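Local structure of adenosylmethionine-8-amino-7-oxononanoate aminotransferase (6ZHK) at residues T272-G275 and K279-F282; R391-G396 and P441-T446. The protein probably transfers the amino group of S-adenosylmethionine to 7-keto-8-aminopelargonic acid, using pyridoxal 5'-phosphate, in the biotin pathway. All coordinates share one frame; numbering follows the deposited sequence.

Overall arrangement
Well into the chain, strand 265-268 of the seven-stranded sheet ends, and the loop that follows folds back on itself in interaction 1, closing a gap of three residues before helix 286-291. Interaction 2 comes later and spans far more chain: the hairpin turn between strands 385-391 and 394-399 meets the loop that leads from strand 436-439 to helix 447-463, enclosing 44 residues that include helix 415-425. The two closures follow in series, neither nested nor crossed. In space they touch, F274 O lying 3.5 Å from L443 CD1 and T272 CG2 lying 3.9 Å from M394 SD, which joins the large sheet's loop to the three-stranded antiparallel sheet.

Interaction 1. Residues T272-G275 and K279-F282; sequences TGFG and KMFF
F274 and M280 meet through both backbone and side chain. Among the polar contacts, M280 O takes two backbone donors: F274 N at 2.7 Å, approaching almost head-on to the carbonyl (C=O...N 170°), and G275 N at 3.2 Å, which comes from above the carbonyl plane. Two successive amides thus converge on one oxygen. Next to them G275 CA makes a C-H...O contact of 3.2 Å with K279 O. A water also donates to T272 O and K279 O, although its unusually short spacing to T272 O leaves its exact position doubtful.

The aromatic contact is a T-shaped pair. F281 turns its edge to one face of F274, the planes at 74° and the centroids 5.1 Å apart, with F281 CZ 3.9 Å from F274 CE1. G273 CA lies 4.0 Å from F281 CD1, and a CB here would press on both that ring and F274's, so glycine suits the place. At the backbone angles of G275 a CB would run into F274 O.

The third kind of contact is apolar. M280 has CG anti to its backbone N (chi1 -170°), and a bend at the next bond brings the chain back, placing CE 3.5 Å from F274 CD1. L353 and F356 of helix 343-358 touch both of these side chains, while I108 of helix 96-108 packs on M280 and F281.

E269 accepts from both T272 OG1 and F282 N, tying both segments to the residue next to D268, a predicted cofactor-binding residue. The chemistry divides the work: the two bonds to M280 O probably help hold the backbone's path, and the apolar side chains, buried or partly so, pack this loop against the surrounding helices near the probable cofactor pocket.

Interaction 2. Residues R391-G396 and P441-T446; sequences RGFMVG and PPLSIT
The ring of F393 reaches into the bend of segment 441-446 and meets the side chains of three of its residues from different directions. P441 crosses it at about a right angle, its CG 3.6 Å from F393 CD1, and its CD also lies 3.3 Å from F393 O. L443 comes to the rim near the ring plane, bringing CD2 to 3.8 Å from F393 CD2. At the far end I445 slants in, CG2 4.0 Å from F393 CZ, while P442 O stands over one face as a more distant neighbour. With CG anti to its carbonyl carbon (chi1 -77°), F393 extends its ring toward these partners, and K368 and I369 of helix 366-376 add to its surroundings. Replacing this ring with an alanine is likely to open a gap between P441, L443 and I445, and to take the ring-plane contact away from L443 CD2. Both backbones are tightly bent: P442 to I445 form a type I turn closed by I445 N to P442 O. R391 to M394 form a type II' turn with G392, whose positive phi suits glycine, in its second position. Paired bonds between R391 and M394 close this turn, making the classic two-residue beta-hairpin, its third residue, F393, sending the ring into the facing loop.

Interaction 1. Residues T272-G275 and K279-F282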
ATOM      1  N   THR A 272      -1.802   8.076 -15.419  1.00 18.38           N
ATOM      2  CA  THR A 272      -2.103   8.235 -16.834  1.00 18.33           C
ATOM      3  C   THR A 272      -2.625   6.962 -17.484  1.00 18.62           C
ATOM      4  O   THR A 272      -3.214   6.993 -18.581  1.00 20.78           O
ATOM      5  CB  THR A 272      -0.862   8.694 -17.604  1.00 18.73           C
ATOM      6  OG1 THR A 272       0.204   7.775 -17.320  1.00 17.41           O
ATOM      7  CG2 THR A 272      -0.455  10.082 -17.168  1.00 14.63           C
ATOM      8  N   GLY A 273      -2.430   5.827 -16.821  1.00 16.54           N
ATOM      9  CA  GLY A 273      -2.783   4.560 -17.436  1.00 16.20           C
ATOM     10  C   GLY A 273      -4.292   4.371 -17.477  1.00 20.93           C
ATOM     11  O   GLY A 273      -5.008   4.961 -16.685  1.00 24.33           O
ATOM     12  N   PHE A 274      -4.738   3.573 -18.449  1.00 20.31           N
ATOM     13  CA  PHE A 274      -6.137   3.209 -18.622  1.00 18.55           C
ATOM     14  C   PHE A 274      -6.954   4.357 -19.177  1.00 19.20           C
ATOM     15  O   PHE A 274      -8.068   4.599 -18.728  1.00 15.72           O
ATOM     16  CB  PHE A 274      -6.680   2.624 -17.320  1.00 18.70           C
ATOM     17  CG  PHE A 274      -5.920   1.377 -16.989  1.00 18.01           C
ATOM     18  CD1 PHE A 274      -6.142   0.202 -17.683  1.00 19.85           C
ATOM     19  CD2 PHE A 274      -4.880   1.432 -16.077  1.00 17.85           C
ATOM     20  CE1 PHE A 274      -5.388  -0.943 -17.448  1.00 18.16           C
ATOM     21  CE2 PHE A 274      -4.150   0.290 -15.799  1.00 18.04           C
ATOM     22  CZ  PHE A 274      -4.421  -0.886 -16.463  1.00 18.14           C
ATOM     23  N   GLY A 275      -6.374   5.059 -20.155  1.00 21.23           N
ATOM     24  CA  GLY A 275      -7.133   5.925 -21.055  1.00 18.66           C
ATOM     25  C   GLY A 275      -7.157   7.423 -20.704  1.00 19.00           C
ATOM     26  O   GLY A 275      -7.603   8.184 -21.556  1.00 16.06           O
ATOM     27  N   LYS A 279      -4.924   7.865 -24.770  1.00 20.07           N
ATOM     28  CA  LYS A 279      -4.453   6.566 -25.230  1.00 19.87           C
ATOM     29  C   LYS A 279      -4.552   5.590 -24.062  1.00 19.45           C
ATOM     30  O   LYS A 279      -4.582   6.048 -22.931  1.00 17.25           O
ATOM     31  CB  LYS A 279      -2.950   6.665 -25.463  1.00 24.07           C
ATOM     32  CG  LYS A 279      -2.522   7.377 -26.731  1.00 31.61           C
ATOM     33  CD  LYS A 279      -1.038   7.180 -26.847  1.00 33.81           C
ATOM     34  CE  LYS A 279      -0.332   8.317 -27.537  1.00 39.72           C
ATOM     35  NZ  LYS A 279       0.903   7.773 -28.149  1.00 40.66           N
ATOM     36  N   MET A 280      -4.478   4.270 -24.324  1.00 17.03           N
ATOM     37  CA  MET A 280      -4.593   3.306 -23.244  1.00 18.00           C
ATOM     38  C   MET A 280      -3.480   3.532 -22.193  1.00 18.96           C
ATOM     39  O   MET A 280      -3.741   3.525 -20.969  1.00 17.76           O
ATOM     40  CB  MET A 280      -4.554   1.869 -23.755  1.00 17.98           C
ATOM     41  CG  MET A 280      -4.917   0.869 -22.645  1.00 20.82           C
ATOM     42  SD  MET A 280      -6.672   1.060 -22.019  1.00 19.69           S
ATOM     43  CE  MET A 280      -6.783  -0.477 -21.098  1.00 17.54           C
ATOM     44  N   PHE A 281      -2.233   3.679 -22.671  1.00 18.69           N
ATOM     45  CA  PHE A 281      -1.067   4.002 -21.843  1.00 16.68           C
ATOM     46  C   PHE A 281      -0.256   5.014 -22.622  1.00 18.76           C
ATOM     47  O   PHE A 281      -0.214   4.936 -23.861  1.00 17.82           O
ATOM     48  CB  PHE A 281      -0.172   2.770 -21.639  1.00 17.43           C
ATOM     49  CG  PHE A 281      -0.907   1.622 -21.006  1.00 15.98           C
ATOM     50  CD1 PHE A 281      -1.220   1.663 -19.652  1.00 15.71           C
ATOM     51  CD2 PHE A 281      -1.322   0.531 -21.768  1.00 19.67           C
ATOM     52  CE1 PHE A 281      -1.946   0.619 -19.082  1.00 17.71           C
ATOM     53  CE2 PHE A 281      -2.020  -0.536 -21.201  1.00 17.88           C
ATOM     54  CZ  PHE A 281      -2.350  -0.478 -19.846  1.00 18.08           C
ATOM     55  N   PHE A 282       0.347   5.967 -21.901  1.00 18.47           N
ATOM     56  CA  PHE A 282       1.291   6.886 -22.543  1.00 21.91           C
ATOM     57  C   PHE A 282       2.342   6.120 -23.333  1.00 20.51           C
ATOM     58  O   PHE A 282       2.677   6.499 -24.467  1.00 16.77           O
ATOM     59  CB  PHE A 282       1.911   7.891 -21.575  1.00 20.12           C
ATOM     60  CG  PHE A 282       2.686   8.973 -22.292  1.00 22.63           C
ATOM     61  CD1 PHE A 282       2.035  10.048 -22.882  1.00 24.33           C
ATOM     62  CD2 PHE A 282       4.055   8.845 -22.474  1.00 24.91           C
ATOM     63  CE1 PHE A 282       2.766  11.029 -23.561  1.00 26.40           C
ATOM     64  CE2 PHE A 282       4.779   9.785 -23.211  1.00 32.33           C
ATOM     65  CZ  PHE A 282       4.134  10.895 -23.722  1.00 25.63           C
TER
HETATM   66  O   HOH W   1      -3.635   7.479 -20.928  1.00 15.21           O

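Interaction 2. Residues R391-G396 and P441-T446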
ATOM      1  N   ARG A 391      -3.473  16.909 -21.058  1.00 19.59           N
ATOM      2  CA  ARG A 391      -3.561  15.931 -22.131  1.00 19.95           C
ATOM      3  C   ARG A 391      -4.834  15.113 -21.937  1.00 18.17           C
ATOM      4  O   ARG A 391      -5.094  14.629 -20.832  1.00 18.56           O
ATOM      5  CB  ARG A 391      -2.424  14.905 -22.063  1.00 19.28           C
ATOM      6  CG  ARG A 391      -1.019  15.433 -22.286  1.00 23.47           C
ATOM      7  CD  ARG A 391      -0.091  14.203 -22.427  1.00 27.12           C
ATOM      8  NE  ARG A 391       1.260  14.623 -22.759  1.00 25.52           N
ATOM      9  CZ  ARG A 391       1.638  14.903 -24.001  1.00 28.38           C
ATOM     10  NH1 ARG A 391       0.796  14.716 -25.006  1.00 25.94           N
ATOM     11  NH2 ARG A 391       2.894  15.256 -24.227  1.00 29.04           N
ATOM     12  N   GLY A 392      -5.652  15.021 -22.980  1.00 18.39           N
ATOM     13  CA  GLY A 392      -6.913  14.263 -22.926  1.00 19.42           C
ATOM     14  C   GLY A 392      -7.836  14.758 -21.803  1.00 19.58           C
ATOM     15  O   GLY A 392      -8.148  15.957 -21.724  1.00 19.85           O
ATOM     16  N   PHE A 393      -8.185  13.840 -20.881  1.00 19.51           N
ATOM     17  CA  PHE A 393      -9.032  14.162 -19.738  1.00 19.49           C
ATOM     18  C   PHE A 393      -8.212  14.496 -18.480  1.00 23.07           C
ATOM     19  O   PHE A 393      -8.671  14.218 -17.372  1.00 21.99           O
ATOM     20  CB  PHE A 393      -9.936  12.946 -19.436  1.00 18.79           C
ATOM     21  CG  PHE A 393     -11.131  12.717 -20.318  1.00 16.79           C
ATOM     22  CD1 PHE A 393     -11.934  13.788 -20.706  1.00 17.97           C
ATOM     23  CD2 PHE A 393     -11.409  11.432 -20.805  1.00 18.49           C
ATOM     24  CE1 PHE A 393     -13.048  13.584 -21.523  1.00 19.69           C
ATOM     25  CE2 PHE A 393     -12.526  11.230 -21.605  1.00 21.11           C
ATOM     26  CZ  PHE A 393     -13.339  12.298 -21.953  1.00 19.17           C
ATOM     27  N   MET A 394      -6.961  14.981 -18.631  1.00 16.69           N
ATOM     28  CA  MET A 394      -6.232  15.441 -17.465  1.00 17.06           C
ATOM     29  C   MET A 394      -5.837  16.885 -17.759  1.00 17.56           C
ATOM     30  O   MET A 394      -4.945  17.158 -18.567  1.00 18.58           O
ATOM     31  CB  MET A 394      -4.948  14.613 -17.289  1.00 15.19           C
ATOM     32  CG  MET A 394      -5.248  13.146 -17.133  1.00 16.54           C
ATOM     33  SD  MET A 394      -3.757  12.119 -16.906  1.00 18.45           S
ATOM     34  CE  MET A 394      -3.655  12.208 -15.121  1.00 19.31           C
ATOM     35  N   VAL A 395      -6.503  17.818 -17.091  1.00 18.13           N
ATOM     36  CA  VAL A 395      -6.426  19.225 -17.454  1.00 17.16           C
ATOM     37  C   VAL A 395      -6.187  20.031 -16.196  1.00 17.13           C
ATOM     38  O   VAL A 395      -6.747  19.736 -15.136  1.00 17.35           O
ATOM     39  CB  VAL A 395      -7.704  19.667 -18.216  1.00 19.98           C
ATOM     40  CG1 VAL A 395      -7.878  21.191 -18.256  1.00 24.63           C
ATOM     41  CG2 VAL A 395      -7.707  19.110 -19.619  1.00 19.91           C
ATOM     42  N   GLY A 396      -5.335  21.050 -16.296  1.00 17.44           N
ATOM     43  CA  GLY A 396      -5.252  22.012 -15.207  1.00 15.23           C
ATOM     44  C   GLY A 396      -5.605  23.415 -15.699  1.00 17.98           C
ATOM     45  O   GLY A 396      -5.339  23.759 -16.877  1.00 18.69           O
ATOM     46  N   PRO A 441     -12.028  14.095 -15.378  1.00 16.94           N
ATOM     47  CA  PRO A 441     -13.371  13.535 -15.368  1.00 18.69           C
ATOM     48  C   PRO A 441     -13.312  12.048 -15.739  1.00 17.78           C
ATOM     49  O   PRO A 441     -12.356  11.596 -16.376  1.00 15.12           O
ATOM     50  CB  PRO A 441     -14.098  14.335 -16.465  1.00 18.41           C
ATOM     51  CG  PRO A 441     -13.000  14.717 -17.428  1.00 18.41           C
ATOM     52  CD  PRO A 441     -11.773  14.936 -16.558  1.00 18.04           C
ATOM     53  N   PRO A 442     -14.339  11.251 -15.371  1.00 18.13           N
ATOM     54  CA  PRO A 442     -14.359   9.838 -15.733  1.00 17.91           C
ATOM     55  C   PRO A 442     -14.406   9.731 -17.254  1.00 17.18           C
ATOM     56  O   PRO A 442     -14.869  10.665 -17.916  1.00 18.20           O
ATOM     57  CB  PRO A 442     -15.625   9.250 -15.104  1.00 20.25           C
ATOM     58  CG  PRO A 442     -16.376  10.451 -14.485  1.00 25.23           C
ATOM     59  CD  PRO A 442     -15.487  11.678 -14.553  1.00 20.46           C
ATOM     60  N   LEU A 443     -13.935   8.595 -17.779  1.00 14.22           N
ATOM     61  CA  LEU A 443     -14.019   8.314 -19.203  1.00 15.43           C
ATOM     62  C   LEU A 443     -15.490   8.243 -19.630  1.00 15.76           C
ATOM     63  O   LEU A 443     -15.799   8.452 -20.816  1.00 15.29           O
ATOM     64  CB  LEU A 443     -13.387   6.933 -19.471  1.00 16.20           C
ATOM     65  CG  LEU A 443     -11.914   6.780 -19.037  1.00 15.62           C
ATOM     66  CD1 LEU A 443     -11.389   5.445 -19.512  1.00 17.62           C
ATOM     67  CD2 LEU A 443     -11.031   7.908 -19.556  1.00 15.37           C
ATOM     68  N   SER A 444     -16.372   8.001 -18.646  1.00 15.86           N
ATOM     69  CA  SER A 444     -17.810   7.884 -18.903  1.00 15.85           C
ATOM     70  C   SER A 444     -18.541   9.226 -18.913  1.00 18.55           C
ATOM     71  O   SER A 444     -19.767   9.224 -19.104  1.00 18.41           O
ATOM     72  CB  SER A 444     -18.452   6.935 -17.915  1.00 17.76           C
ATOM     73  OG  SER A 444     -18.087   7.296 -16.586  1.00 17.77           O
ATOM     74  N   ILE A 445     -17.835  10.366 -18.719  1.00 16.19           N
ATOM     75  CA  ILE A 445     -18.476  11.673 -18.683  1.00 18.28           C
ATOM     76  C   ILE A 445     -19.214  11.884 -20.003  1.00 18.42           C
ATOM     77  O   ILE A 445     -18.675  11.555 -21.056  1.00 18.14           O
ATOM     78  CB  ILE A 445     -17.459  12.823 -18.427  1.00 17.43           C
ATOM     79  CG1 ILE A 445     -18.233  14.120 -18.141  1.00 18.75           C
ATOM     80  CG2 ILE A 445     -16.485  12.967 -19.597  1.00 16.59           C
ATOM     81  CD1 ILE A 445     -17.391  15.251 -17.545  1.00 18.30           C
ATOM     82  N   THR A 446     -20.465  12.391 -19.935  1.00 19.74           N
ATOM     83  CA  THR A 446     -21.221  12.543 -21.178  1.00 18.26           C
ATOM     84  C   THR A 446     -20.906  13.890 -21.830  1.00 19.41           C
ATOM     85  O   THR A 446     -20.387  14.808 -21.175  1.00 16.52           O
ATOM     86  CB  THR A 446     -22.741  12.425 -20.946  1.00 19.50           C
ATOM     87  OG1 THR A 446     -23.136  13.582 -20.212  1.00 15.69           O
ATOM     88  CG2 THR A 446     -23.098  11.126 -20.231  1.00 20.37           C
TER